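Local coordinates for CBS domain containing membrane protein (Sphaerobacter thermophilus, PDB 4ESY) that is of unknown specific function but, through this C-terminal pair of CBS domains, probably senses a regulatory ligand on behalf of a membrane-associated protein, at residues B[15-23]-B[119-129]; B[37-45]-B[70-81]. One frame throughout, in Å; residues are numbered along the deposited sequence.

In the fold
Contacts 1 and 2 lie on opposite sides of the centre of the chain, their own centres about 31 Å apart and their nearest atoms about 17 Å apart, so neither touches the other. Both segments of contact 2 lie in the region of the first CBS sequence motif. Contact 1 ties the end of helix 2-17 and the residues after it to the start of helix 124-134, in the region of the second motif. Along the chain, contact 2 falls within the 95 residues that separate the two segments of contact 1. Chemically the two differ: contact 1 is stitched by backbone hydrogen bonds and a salt bridge, contact 2 is apolar and aromatic.

Contact 1: B[15-23]-B[119-129]; sequences IRQVPIRDI and APEDSVGSIAD
P120 meets R21 twice: its O accepts from R21 N (2.9 Å), on a lone pair in the carbonyl plane, and its CB packs on R21 CB. The same carbonyl oxygen lies over one face of the R21 guanidinium. D122 O takes the I20 amide almost end-on, at a C=O...N angle of 173°, while its carboxylate holds A119 N and steadies the type I turn from A119 to D122. S123 forms a single beta bridge with P19 and caps helix 124-134, its OG accepting from S126 N; a water links that OG to Q17 OE1. V124 N gives a 2.8 Å bond to V18 O, and V124 CG2 packs against V18 and I23. G125 N donates to R16 O, and G125 CA sits 3.5 Å above the centre of the R16 guanidinium plane. I127 CG2 presses tightly on I20 CD1 (3.3 Å). D129 OD2 receives R16 NH1 at 2.9 Å, tilted 34° out of the carboxylate plane on the syn side; NH2 to OD1 is a second, weak bond. A bend at chi3 (55°) folds the arginine over G125. A leucine in place of R16 would probably remove the guanidinium lid over G125 CA and leave D129 with R132 alone. The carboxylate, shared by these two arginines, probably helps offset their close like charges, while carbonyls of V18 and R16 satisfy the V124 and G125 amides.

Contact 2: B[37-45]-B[70-81]; sequences LDAVAKTML and FLRGSIPFWIYE
L37 touches F70 from two places: its CB is 3.7 Å from F70 CE1, and its CD2 lies over one ring face, offset toward the rim, opposite the face that F77 CD1 occupies. Its other methyl, CD1, reaches I75 CD1. D38 brings its backbone CA, 3.9 Å away, to Y80 OH. V40 CG1 approaches the edge of the F70 ring, 3.9 Å from CZ. A41 fits between the aromatics: its CB stands over the face of Y80, a CH-pi contact 3.6 Å from the ring centroid and 21° off the normal, and also touches CE1 of both F70 and F77. M44, a selenomethionine, reaches F77 obliquely, its SE 3.8 Å from CE1 in a Met-aromatic contact. With CG anti to its carbonyl carbon (chi1 -70°), L45 sets CG against F77 CZ and CD2 against E81 CG at 3.5 Å. The E81 carboxylate turns to a basic side chain of another chain, outside this contact. Helix 37-46 thus packs its L37, A41 and L45 side, with V40 and M44 beside it, on three rings of the segment 70-81 that follows strand 61-64, consistent with the beta-alpha-beta-beta-alpha order of CBS motifs, in which helix 37-46 follows strand 31-32.

Contact 1: B[15-23]-B[119-129]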
ATOM      1  N   ILE B  15      -1.166   2.782  22.900  1.00 24.97           N
ATOM      2  CA  ILE B  15      -0.759   2.865  21.496  1.00 24.48           C
ATOM      3  C   ILE B  15      -1.071   4.244  20.924  1.00 26.04           C
ATOM      4  O   ILE B  15      -0.250   4.798  20.211  1.00 26.84           O
ATOM      5  CB  ILE B  15      -1.396   1.715  20.678  1.00 24.08           C
ATOM      6  CG1 ILE B  15      -0.638   0.445  21.001  1.00 25.81           C
ATOM      7  CG2 ILE B  15      -1.411   1.993  19.171  1.00 23.54           C
ATOM      8  CD1 ILE B  15      -1.231  -0.822  20.416  1.00 26.61           C
ATOM      9  N   ARG B  16      -2.213   4.836  21.290  1.00 25.41           N
ATOM     10  CA  ARG B  16      -2.522   6.189  20.801  1.00 28.43           C
ATOM     11  C   ARG B  16      -1.550   7.275  21.290  1.00 29.29           C
ATOM     12  O   ARG B  16      -1.462   8.349  20.686  1.00 32.42           O
ATOM     13  CB  ARG B  16      -3.930   6.617  21.177  1.00 28.15           C
ATOM     14  CG  ARG B  16      -5.025   5.903  20.424  1.00 28.80           C
ATOM     15  CD  ARG B  16      -6.355   6.433  20.906  1.00 31.98           C
ATOM     16  NE  ARG B  16      -6.422   7.892  20.783  1.00 35.36           N
ATOM     17  CZ  ARG B  16      -6.911   8.543  19.726  1.00 37.31           C
ATOM     18  NH1 ARG B  16      -6.946   9.873  19.718  1.00 39.05           N
ATOM     19  NH2 ARG B  16      -7.372   7.864  18.680  1.00 39.83           N
ATOM     20  N   GLN B  17      -0.819   6.993  22.360  1.00 28.25           N
ATOM     21  CA  GLN B  17       0.074   7.993  22.933  1.00 28.12           C
ATOM     22  C   GLN B  17       1.496   7.890  22.425  1.00 26.84           C
ATOM     23  O   GLN B  17       2.311   8.741  22.724  1.00 27.38           O
ATOM     24  CB  GLN B  17       0.061   7.943  24.464  1.00 33.32           C
ATOM     25  CG  GLN B  17      -1.294   8.357  25.056  1.00 38.68           C
ATOM     26  CD  GLN B  17      -1.796   9.707  24.518  1.00 44.59           C
ATOM     27  OE1 GLN B  17      -2.911   9.809  24.012  1.00 45.43           O
ATOM     28  NE2 GLN B  17      -0.966  10.747  24.634  1.00 48.22           N
ATOM     29  N   VAL B  18       1.793   6.854  21.650  1.00 26.68           N
ATOM     30  CA  VAL B  18       3.105   6.732  20.997  1.00 27.18           C
ATOM     31  C   VAL B  18       3.425   7.949  20.106  1.00 24.98           C
ATOM     32  O   VAL B  18       2.610   8.356  19.290  1.00 26.53           O
ATOM     33  CB  VAL B  18       3.112   5.461  20.136  1.00 28.41           C
ATOM     34  CG1 VAL B  18       4.369   5.383  19.238  1.00 25.06           C
ATOM     35  CG2 VAL B  18       2.934   4.205  21.034  1.00 26.01           C
ATOM     36  N   PRO B  19       4.611   8.553  20.260  1.00 28.14           N
ATOM     37  CA  PRO B  19       4.811   9.714  19.369  1.00 28.12           C
ATOM     38  C   PRO B  19       5.109   9.264  17.946  1.00 26.72           C
ATOM     39  O   PRO B  19       5.733   8.218  17.741  1.00 26.00           O
ATOM     40  CB  PRO B  19       6.013  10.458  19.975  1.00 29.01           C
ATOM     41  CG  PRO B  19       6.706   9.435  20.848  1.00 31.95           C
ATOM     42  CD  PRO B  19       5.647   8.439  21.297  1.00 30.37           C
ATOM     43  N   ILE B  20       4.625  10.044  16.986  1.00 28.21           N
ATOM     44  CA  ILE B  20       4.882   9.798  15.569  1.00 30.58           C
ATOM     45  C   ILE B  20       6.318   9.434  15.249  1.00 29.33           C
ATOM     46  O   ILE B  20       6.564   8.482  14.515  1.00 28.33           O
ATOM     47  CB  ILE B  20       4.471  11.007  14.683  1.00 38.09           C
ATOM     48  CG1 ILE B  20       2.961  11.076  14.609  1.00 38.53           C
ATOM     49  CG2 ILE B  20       4.973  10.823  13.258  1.00 36.68           C
ATOM     50  CD1 ILE B  20       2.406   9.748  14.183  1.00 42.65           C
ATOM     51  N   ARG B  21       7.268  10.176  15.799  1.00 30.47           N
ATOM     52  CA  ARG B  21       8.668   9.933  15.441  1.00 34.04           C
ATOM     53  C   ARG B  21       9.090   8.472  15.712  1.00 34.80           C
ATOM     54  O   ARG B  21      10.013   7.970  15.080  1.00 35.14           O
ATOM     55  CB  ARG B  21       9.620  10.949  16.098  1.00 39.42           C
ATOM     56  CG  ARG B  21      10.396  10.413  17.294  1.00 47.46           C
ATOM     57  CD  ARG B  21      10.989  11.531  18.144  1.00 53.85           C
ATOM     58  NE  ARG B  21      10.131  11.803  19.293  1.00 58.83           N
ATOM     59  CZ  ARG B  21       9.691  13.009  19.632  1.00 62.90           C
ATOM     60  NH1 ARG B  21      10.047  14.075  18.916  1.00 63.87           N
ATOM     61  NH2 ARG B  21       8.898  13.146  20.692  1.00 64.22           N
ATOM     62  N   ASP B  22       8.374   7.784  16.608  1.00 32.60           N
ATOM     63  CA  ASP B  22       8.655   6.374  16.916  1.00 33.30           C
ATOM     64  C   ASP B  22       8.230   5.415  15.792  1.00 31.21           C
ATOM     65  O   ASP B  22       8.718   4.309  15.723  1.00 32.55           O
ATOM     66  CB  ASP B  22       7.987   5.945  18.227  1.00 38.24           C
ATOM     67  CG  ASP B  22       8.751   6.398  19.456  1.00 44.26           C
ATOM     68  OD1 ASP B  22       9.858   6.971  19.326  1.00 47.01           O
ATOM     69  OD2 ASP B  22       8.251   6.157  20.571  1.00 47.64           O
ATOM     70  N   ILE B  23       7.319   5.834  14.921  1.00 28.20           N
ATOM     71  CA  ILE B  23       6.887   4.961  13.848  1.00 31.11           C
ATOM     72  C   ILE B  23       7.557   5.278  12.517  1.00 32.76           C
ATOM     73  O   ILE B  23       7.386   4.526  11.549  1.00 34.95           O
ATOM     74  CB  ILE B  23       5.351   4.893  13.679  1.00 32.09           C
ATOM     75  CG1 ILE B  23       4.781   6.150  13.025  1.00 33.38           C
ATOM     76  CG2 ILE B  23       4.678   4.653  15.031  1.00 35.87           C
ATOM     77  CD1 ILE B  23       3.252   6.034  12.723  1.00 30.85           C
ATOM     78  N   ALA B 119       3.705  16.941  12.997  1.00 33.59           N
ATOM     79  CA  ALA B 119       5.043  17.116  13.577  1.00 32.84           C
ATOM     80  C   ALA B 119       5.435  15.811  14.281  1.00 31.94           C
ATOM     81  O   ALA B 119       4.566  15.061  14.709  1.00 30.61           O
ATOM     82  CB  ALA B 119       5.056  18.308  14.555  1.00 35.73           C
ATOM     83  N   PRO B 120       6.741  15.500  14.359  1.00 33.35           N
ATOM     84  CA  PRO B 120       7.156  14.199  14.914  1.00 33.30           C
ATOM     85  C   PRO B 120       6.824  13.987  16.410  1.00 34.22           C
ATOM     86  O   PRO B 120       6.785  12.850  16.915  1.00 30.09           O
ATOM     87  CB  PRO B 120       8.674  14.195  14.672  1.00 32.99           C
ATOM     88  CG  PRO B 120       9.050  15.630  14.549  1.00 34.74           C
ATOM     89  CD  PRO B 120       7.894  16.262  13.838  1.00 34.85           C
ATOM     90  N   GLU B 121       6.575  15.083  17.121  1.00 35.01           N
ATOM     91  CA  GLU B 121       6.204  14.969  18.514  1.00 38.01           C
ATOM     92  C   GLU B 121       4.701  14.750  18.715  1.00 38.95           C
ATOM     93  O   GLU B 121       4.277  14.562  19.830  1.00 42.04           O
ATOM     94  CB  GLU B 121       6.668  16.211  19.303  1.00 42.68           C
ATOM     95  CG  GLU B 121       5.839  17.462  19.024  1.00 47.41           C
ATOM     96  CD  GLU B 121       6.326  18.297  17.824  1.00 52.66           C
ATOM     97  OE1 GLU B 121       7.072  17.779  16.950  1.00 52.61           O
ATOM     98  OE2 GLU B 121       5.945  19.493  17.753  1.00 56.00           O
ATOM     99  N   ASP B 122       3.896  14.811  17.653  1.00 38.13           N
ATOM    100  CA  ASP B 122       2.454  14.514  17.752  1.00 38.96           C
ATOM    101  C   ASP B 122       2.213  13.006  18.027  1.00 33.66           C
ATOM    102  O   ASP B 122       3.038  12.151  17.711  1.00 31.38           O
ATOM    103  CB  ASP B 122       1.715  14.870  16.440  1.00 40.74           C
ATOM    104  CG  ASP B 122       1.661  16.390  16.133  1.00 53.46           C
ATOM    105  OD1 ASP B 122       1.736  17.214  17.084  1.00 54.46           O
ATOM    106  OD2 ASP B 122       1.497  16.746  14.917  1.00 51.68           O
ATOM    107  N   SER B 123       1.050  12.666  18.553  1.00 32.77           N
ATOM    108  CA  SER B 123       0.791  11.276  18.886  1.00 29.80           C
ATOM    109  C   SER B 123       0.189  10.500  17.722  1.00 28.29           C
ATOM    110  O   SER B 123      -0.480  11.043  16.848  1.00 29.78           O
ATOM    111  CB  SER B 123      -0.151  11.188  20.095  1.00 26.88           C
ATOM    112  OG  SER B 123      -1.432  11.589  19.701  1.00 28.92           O
ATOM    113  N   VAL B 124       0.389   9.195  17.753  1.00 25.83           N
ATOM    114  CA  VAL B 124      -0.291   8.298  16.825  1.00 25.98           C
ATOM    115  C   VAL B 124      -1.819   8.546  16.797  1.00 26.79           C
ATOM    116  O   VAL B 124      -2.413   8.663  15.717  1.00 26.81           O
ATOM    117  CB  VAL B 124       0.049   6.816  17.167  1.00 26.29           C
ATOM    118  CG1 VAL B 124      -0.996   5.858  16.614  1.00 27.72           C
ATOM    119  CG2 VAL B 124       1.462   6.469  16.671  1.00 25.32           C
ATOM    120  N   GLY B 125      -2.438   8.654  17.977  1.00 27.02           N
ATOM    121  CA  GLY B 125      -3.869   8.884  18.068  1.00 28.18           C
ATOM    122  C   GLY B 125      -4.286  10.123  17.292  1.00 28.95           C
ATOM    123  O   GLY B 125      -5.257  10.125  16.541  1.00 29.88           O
ATOM    124  N   SER B 126      -3.510  11.182  17.423  1.00 29.32           N
ATOM    125  CA  SER B 126      -3.897  12.452  16.823  1.00 31.47           C
ATOM    126  C   SER B 126      -3.764  12.413  15.282  1.00 30.82           C
ATOM    127  O   SER B 126      -4.595  12.962  14.562  1.00 31.59           O
ATOM    128  CB  SER B 126      -3.035  13.570  17.423  1.00 34.77           C
ATOM    129  OG  SER B 126      -1.713  13.492  16.904  1.00 36.14           O
ATOM    130  N   ILE B 127      -2.726  11.760  14.764  1.00 28.14           N
ATOM    131  CA  ILE B 127      -2.619  11.613  13.318  1.00 26.43           C
ATOM    132  C   ILE B 127      -3.702  10.634  12.795  1.00 27.71           C
ATOM    133  O   ILE B 127      -4.322  10.862  11.762  1.00 34.80           O
ATOM    134  CB  ILE B 127      -1.153  11.277  12.868  1.00 30.15           C
ATOM    135  CG1 ILE B 127      -0.995  11.381  11.358  1.00 33.85           C
ATOM    136  CG2 ILE B 127      -0.783   9.886  13.211  1.00 31.41           C
ATOM    137  CD1 ILE B 127       0.479  11.649  10.920  1.00 39.62           C
ATOM    138  N   ALA B 128      -3.959   9.570  13.534  1.00 27.84           N
ATOM    139  CA  ALA B 128      -5.069   8.664  13.190  1.00 30.51           C
ATOM    140  C   ALA B 128      -6.389   9.450  13.083  1.00 33.98           C
ATOM    141  O   ALA B 128      -7.175   9.263  12.154  1.00 35.06           O
ATOM    142  CB  ALA B 128      -5.192   7.568  14.229  1.00 30.68           C
ATOM    143  N   ASP B 129      -6.600  10.355  14.026  1.00 34.17           N
ATOM    144  CA  ASP B 129      -7.773  11.200  13.996  1.00 38.52           C
ATOM    145  C   ASP B 129      -7.804  12.099  12.781  1.00 38.86           C
ATOM    146  O   ASP B 129      -8.853  12.296  12.188  1.00 42.55           O
ATOM    147  CB  ASP B 129      -7.846  12.019  15.282  1.00 44.45           C
ATOM    148  CG  ASP B 129      -8.163  11.152  16.491  1.00 47.29           C
ATOM    149  OD1 ASP B 129      -8.520   9.960  16.271  1.00 45.64           O
ATOM    150  OD2 ASP B 129      -8.052  11.652  17.641  1.00 49.27           O
TER
HETATM  151  O   HOH W   1      -3.710  10.925  21.450  1.00 47.15           O

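Contact 2: B[37-45]-B[70-81]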
ATOM      1  N   LEU B  37       9.890  13.384 -14.502  1.00 22.86           N
ATOM      2  CA  LEU B  37       9.150  12.220 -14.001  1.00 23.47           C
ATOM      3  C   LEU B  37      10.004  10.969 -14.195  1.00 26.28           C
ATOM      4  O   LEU B  37       9.903  10.027 -13.435  1.00 21.54           O
ATOM      5  CB  LEU B  37       7.780  12.108 -14.683  1.00 25.05           C
ATOM      6  CG  LEU B  37       6.785  13.206 -14.271  1.00 24.95           C
ATOM      7  CD1 LEU B  37       5.403  12.918 -14.820  1.00 24.95           C
ATOM      8  CD2 LEU B  37       6.747  13.353 -12.725  1.00 24.57           C
ATOM      9  N   ASP B  38      10.856  10.994 -15.215  0.53 27.70           N
ATOM     10  CA  ASP B  38      11.814   9.920 -15.468  0.53 29.44           C
ATOM     11  C   ASP B  38      12.749   9.706 -14.259  0.53 28.33           C
ATOM     12  O   ASP B  38      12.974   8.571 -13.835  0.53 29.45           O
ATOM     13  CB  ASP B  38      12.564  10.206 -16.785  0.53 32.95           C
ATOM     14  CG  ASP B  38      14.071  10.125 -16.657  0.53 36.17           C
ATOM     15  OD1 ASP B  38      14.749  11.135 -16.961  0.53 38.89           O
ATOM     16  OD2 ASP B  38      14.590   9.044 -16.292  0.53 39.66           O
ATOM     17  N   ALA B  39      13.262  10.794 -13.691  1.00 23.77           N
ATOM     18  CA  ALA B  39      14.104  10.724 -12.501  1.00 22.16           C
ATOM     19  C   ALA B  39      13.300  10.335 -11.241  1.00 19.84           C
ATOM     20  O   ALA B  39      13.753   9.546 -10.408  1.00 20.30           O
ATOM     21  CB  ALA B  39      14.816  12.078 -12.265  1.00 19.88           C
ATOM     22  N   VAL B  40      12.138  10.925 -11.083  1.00 18.96           N
ATOM     23  CA  VAL B  40      11.275  10.552  -9.958  1.00 20.19           C
ATOM     24  C   VAL B  40      10.989   9.027  -9.964  1.00 19.92           C
ATOM     25  O   VAL B  40      11.048   8.381  -8.918  1.00 21.64           O
ATOM     26  CB  VAL B  40       9.942  11.312  -9.997  1.00 21.37           C
ATOM     27  CG1 VAL B  40       8.943  10.748  -8.950  1.00 19.00           C
ATOM     28  CG2 VAL B  40      10.194  12.847  -9.832  1.00 22.16           C
ATOM     29  N   ALA B  41      10.659   8.492 -11.131  1.00 20.95           N
ATOM     30  CA  ALA B  41      10.362   7.057 -11.259  1.00 24.84           C
ATOM     31  C   ALA B  41      11.577   6.244 -10.826  1.00 25.89           C
ATOM     32  O   ALA B  41      11.467   5.331 -10.007  1.00 24.33           O
ATOM     33  CB  ALA B  41       9.920   6.678 -12.689  1.00 25.95           C
ATOM     34  N   LYS B  42      12.734   6.623 -11.367  1.00 25.77           N
ATOM     35  CA  LYS B  42      13.990   5.985 -11.036  1.00 29.42           C
ATOM     36  C   LYS B  42      14.293   5.978  -9.528  1.00 27.99           C
ATOM     37  O   LYS B  42      14.676   4.952  -8.976  1.00 30.96           O
ATOM     38  CB  LYS B  42      15.143   6.645 -11.782  1.00 32.84           C
ATOM     39  CG  LYS B  42      16.455   5.911 -11.556  1.00 41.46           C
ATOM     40  CD  LYS B  42      17.609   6.502 -12.366  1.00 47.86           C
ATOM     41  CE  LYS B  42      18.901   5.726 -12.108  1.00 53.74           C
ATOM     42  NZ  LYS B  42      20.084   6.516 -12.527  1.00 56.08           N
ATOM     43  N   THR B  43      14.135   7.129  -8.887  1.00 25.90           N
ATOM     44  CA  THR B  43      14.303   7.269  -7.445  1.00 25.24           C
ATOM     45  C   THR B  43      13.374   6.341  -6.678  1.00 25.30           C
ATOM     46  O   THR B  43      13.820   5.593  -5.802  1.00 29.66           O
ATOM     47  CB  THR B  43      14.039   8.721  -7.008  1.00 25.08           C
ATOM     48  OG1 THR B  43      14.948   9.571  -7.701  1.00 24.41           O
ATOM     49  CG2 THR B  43      14.245   8.884  -5.517  1.00 24.38           C
HETATM   50  N   MSE B  44      12.104   6.344  -7.041  1.00 22.62           N
HETATM   51  CA  MSE B  44      11.081   5.551  -6.318  1.00 28.90           C
HETATM   52  C   MSE B  44      11.314   4.054  -6.450  1.00 30.16           C
HETATM   53  O   MSE B  44      11.154   3.294  -5.487  1.00 30.79           O
HETATM   54  CB  MSE B  44       9.669   5.865  -6.837  1.00 23.04           C
HETATM   55  CG  MSE B  44       9.092   7.257  -6.428  1.00 25.55           C
HETATM   56 SE   MSE B  44       7.337   7.408  -7.360  0.84 39.11          SE
HETATM   57  CE  MSE B  44       6.606   8.826  -6.291  1.00 35.90           C
ATOM     58  N   LEU B  45      11.659   3.636  -7.661  1.00 29.65           N
ATOM     59  CA  LEU B  45      11.990   2.247  -7.907  1.00 32.97           C
ATOM     60  C   LEU B  45      13.320   1.829  -7.245  1.00 36.05           C
ATOM     61  O   LEU B  45      13.414   0.728  -6.723  1.00 37.34           O
ATOM     62  CB  LEU B  45      12.005   1.938  -9.414  1.00 29.63           C
ATOM     63  CG  LEU B  45      10.655   1.932 -10.139  1.00 31.41           C
ATOM     64  CD1 LEU B  45      10.920   1.739 -11.613  1.00 31.38           C
ATOM     65  CD2 LEU B  45       9.742   0.809  -9.603  1.00 32.14           C
ATOM     66  N   PHE B  70       1.390  10.000 -11.793  1.00 24.74           N
ATOM     67  CA  PHE B  70       1.911   9.952 -13.165  1.00 23.22           C
ATOM     68  C   PHE B  70       0.744   9.936 -14.165  1.00 23.58           C
ATOM     69  O   PHE B  70       0.836  10.514 -15.236  1.00 25.20           O
ATOM     70  CB  PHE B  70       2.800   8.711 -13.343  1.00 20.97           C
ATOM     71  CG  PHE B  70       4.180   8.870 -12.817  1.00 21.10           C
ATOM     72  CD1 PHE B  70       5.267   8.738 -13.676  1.00 21.71           C
ATOM     73  CD2 PHE B  70       4.410   9.171 -11.454  1.00 20.46           C
ATOM     74  CE1 PHE B  70       6.583   8.884 -13.213  1.00 20.96           C
ATOM     75  CE2 PHE B  70       5.735   9.317 -10.969  1.00 22.10           C
ATOM     76  CZ  PHE B  70       6.814   9.165 -11.850  1.00 22.90           C
ATOM     77  N   LEU B  71      -0.381   9.322 -13.798  1.00 22.92           N
ATOM     78  CA  LEU B  71      -1.542   9.326 -14.721  1.00 22.42           C
ATOM     79  C   LEU B  71      -2.034  10.721 -15.031  1.00 24.57           C
ATOM     80  O   LEU B  71      -2.666  10.930 -16.049  1.00 26.38           O
ATOM     81  CB  LEU B  71      -2.717   8.523 -14.154  1.00 20.06           C
ATOM     82  CG  LEU B  71      -2.359   7.092 -13.758  1.00 31.57           C
ATOM     83  CD1 LEU B  71      -3.552   6.353 -13.128  1.00 31.12           C
ATOM     84  CD2 LEU B  71      -1.846   6.368 -14.967  1.00 33.51           C
ATOM     85  N   ARG B  72      -1.820  11.670 -14.116  1.00 25.31           N
ATOM     86  CA  ARG B  72      -2.238  13.046 -14.357  1.00 26.46           C
ATOM     87  C   ARG B  72      -1.516  13.646 -15.557  1.00 30.40           C
ATOM     88  O   ARG B  72      -1.984  14.597 -16.156  1.00 34.03           O
ATOM     89  CB  ARG B  72      -1.950  13.914 -13.150  1.00 29.10           C
ATOM     90  CG  ARG B  72      -2.717  13.568 -11.903  1.00 33.36           C
ATOM     91  CD  ARG B  72      -2.210  14.462 -10.762  1.00 37.42           C
ATOM     92  NE  ARG B  72      -2.785  14.128  -9.468  1.00 41.93           N
ATOM     93  CZ  ARG B  72      -4.031  14.427  -9.105  1.00 49.42           C
ATOM     94  NH1 ARG B  72      -4.466  14.077  -7.901  1.00 51.54           N
ATOM     95  NH2 ARG B  72      -4.848  15.066  -9.946  1.00 53.03           N
ATOM     96  N   GLY B  73      -0.355  13.104 -15.899  1.00 32.44           N
ATOM     97  CA  GLY B  73       0.334  13.511 -17.120  1.00 31.28           C
ATOM     98  C   GLY B  73       0.157  12.493 -18.230  1.00 29.13           C
ATOM     99  O   GLY B  73       0.919  12.468 -19.198  1.00 30.08           O
ATOM    100  N   SER B  74      -0.840  11.634 -18.078  1.00 27.91           N
ATOM    101  CA  SER B  74      -1.126  10.595 -19.070  1.00 28.00           C
ATOM    102  C   SER B  74      -0.013   9.585 -19.265  1.00 26.05           C
ATOM    103  O   SER B  74       0.129   9.038 -20.355  1.00 26.82           O
ATOM    104  CB  SER B  74      -1.500  11.207 -20.431  1.00 30.99           C
ATOM    105  OG  SER B  74      -2.602  12.065 -20.284  1.00 34.05           O
ATOM    106  N   ILE B  75       0.760   9.321 -18.210  1.00 24.82           N
ATOM    107  CA  ILE B  75       1.798   8.298 -18.262  1.00 21.61           C
ATOM    108  C   ILE B  75       1.464   7.237 -17.210  1.00 23.03           C
ATOM    109  O   ILE B  75       1.262   7.558 -16.035  1.00 22.92           O
ATOM    110  CB  ILE B  75       3.181   8.882 -17.852  1.00 31.63           C
ATOM    111  CG1 ILE B  75       3.584  10.050 -18.749  1.00 33.34           C
ATOM    112  CG2 ILE B  75       4.259   7.820 -17.860  1.00 27.69           C
ATOM    113  CD1 ILE B  75       4.755  10.864 -18.140  1.00 36.38           C
ATOM    114  N   PRO B  76       1.426   5.962 -17.623  1.00 24.22           N
ATOM    115  CA  PRO B  76       1.205   4.917 -16.632  1.00 23.56           C
ATOM    116  C   PRO B  76       2.563   4.622 -15.956  1.00 21.37           C
ATOM    117  O   PRO B  76       3.547   4.280 -16.623  1.00 22.55           O
ATOM    118  CB  PRO B  76       0.748   3.723 -17.489  1.00 23.38           C
ATOM    119  CG  PRO B  76       1.494   3.910 -18.797  1.00 24.36           C
ATOM    120  CD  PRO B  76       1.759   5.412 -18.954  1.00 23.67           C
ATOM    121  N   PHE B  77       2.622   4.743 -14.641  1.00 22.00           N
ATOM    122  CA  PHE B  77       3.890   4.493 -13.937  1.00 21.48           C
ATOM    123  C   PHE B  77       4.501   3.126 -14.313  1.00 21.72           C
ATOM    124  O   PHE B  77       5.725   2.950 -14.324  1.00 20.59           O
ATOM    125  CB  PHE B  77       3.691   4.621 -12.431  1.00 22.01           C
ATOM    126  CG  PHE B  77       4.949   4.387 -11.626  1.00 23.81           C
ATOM    127  CD1 PHE B  77       5.754   5.461 -11.236  1.00 23.91           C
ATOM    128  CD2 PHE B  77       5.331   3.116 -11.280  1.00 21.35           C
ATOM    129  CE1 PHE B  77       6.925   5.246 -10.482  1.00 25.73           C
ATOM    130  CE2 PHE B  77       6.518   2.892 -10.524  1.00 24.71           C
ATOM    131  CZ  PHE B  77       7.302   3.966 -10.140  1.00 25.72           C
ATOM    132  N   TRP B  78       3.655   2.172 -14.689  1.00 22.02           N
ATOM    133  CA  TRP B  78       4.150   0.808 -14.950  1.00 24.31           C
ATOM    134  C   TRP B  78       5.151   0.757 -16.098  1.00 22.97           C
ATOM    135  O   TRP B  78       5.959  -0.161 -16.171  1.00 23.08           O
ATOM    136  CB  TRP B  78       2.986  -0.171 -15.246  1.00 27.91           C
ATOM    137  CG  TRP B  78       3.258  -1.538 -14.697  1.00 31.48           C
ATOM    138  CD1 TRP B  78       3.797  -1.832 -13.472  1.00 34.12           C
ATOM    139  CD2 TRP B  78       3.086  -2.795 -15.376  1.00 33.86           C
ATOM    140  NE1 TRP B  78       3.923  -3.202 -13.333  1.00 39.24           N
ATOM    141  CE2 TRP B  78       3.495  -3.812 -14.487  1.00 38.74           C
ATOM    142  CE3 TRP B  78       2.606  -3.157 -16.641  1.00 35.84           C
ATOM    143  CZ2 TRP B  78       3.457  -5.179 -14.828  1.00 42.50           C
ATOM    144  CZ3 TRP B  78       2.552  -4.512 -16.981  1.00 38.81           C
ATOM    145  CH2 TRP B  78       2.968  -5.507 -16.071  1.00 42.46           C
ATOM    146  N   ILE B  79       5.096   1.751 -16.984  1.00 22.88           N
ATOM    147  CA  ILE B  79       6.039   1.819 -18.080  1.00 26.59           C
ATOM    148  C   ILE B  79       7.503   1.790 -17.601  1.00 25.66           C
ATOM    149  O   ILE B  79       8.388   1.250 -18.289  1.00 26.83           O
ATOM    150  CB  ILE B  79       5.776   3.039 -18.969  1.00 29.91           C
ATOM    151  CG1 ILE B  79       6.455   2.827 -20.285  1.00 35.35           C
ATOM    152  CG2 ILE B  79       6.262   4.376 -18.319  1.00 23.99           C
ATOM    153  CD1 ILE B  79       6.023   3.805 -21.293  1.00 39.80           C
ATOM    154  N   TYR B  80       7.750   2.325 -16.409  1.00 21.02           N
ATOM    155  CA  TYR B  80       9.113   2.328 -15.845  1.00 21.86           C
ATOM    156  C   TYR B  80       9.496   0.985 -15.208  1.00 25.26           C
ATOM    157  O   TYR B  80      10.676   0.717 -14.973  1.00 27.63           O
ATOM    158  CB  TYR B  80       9.305   3.500 -14.841  1.00 21.85           C
ATOM    159  CG  TYR B  80       9.148   4.851 -15.516  1.00 23.33           C
ATOM    160  CD1 TYR B  80      10.174   5.377 -16.304  1.00 25.57           C
ATOM    161  CD2 TYR B  80       7.984   5.602 -15.367  1.00 21.97           C
ATOM    162  CE1 TYR B  80      10.028   6.586 -16.945  1.00 25.08           C
ATOM    163  CE2 TYR B  80       7.833   6.823 -16.010  1.00 22.95           C
ATOM    164  CZ  TYR B  80       8.853   7.309 -16.781  1.00 25.96           C
ATOM    165  OH  TYR B  80       8.706   8.507 -17.426  1.00 29.82           O
ATOM    166  N   GLU B  81       8.514   0.129 -14.929  1.00 27.42           N
ATOM    167  CA  GLU B  81       8.812  -1.200 -14.369  1.00 32.73           C
ATOM    168  C   GLU B  81       8.799  -2.321 -15.394  1.00 34.82           C
ATOM    169  O   GLU B  81       9.523  -3.302 -15.255  1.00 38.59           O
ATOM    170  CB  GLU B  81       7.794  -1.585 -13.288  1.00 36.54           C
ATOM    171  CG  GLU B  81       7.720  -0.642 -12.117  1.00 40.01           C
ATOM    172  CD  GLU B  81       6.843  -1.181 -10.973  1.00 44.04           C
ATOM    173  OE1 GLU B  81       5.707  -0.715 -10.830  1.00 46.30           O
ATOM    174  OE2 GLU B  81       7.282  -2.055 -10.204  1.00 46.70           O
TER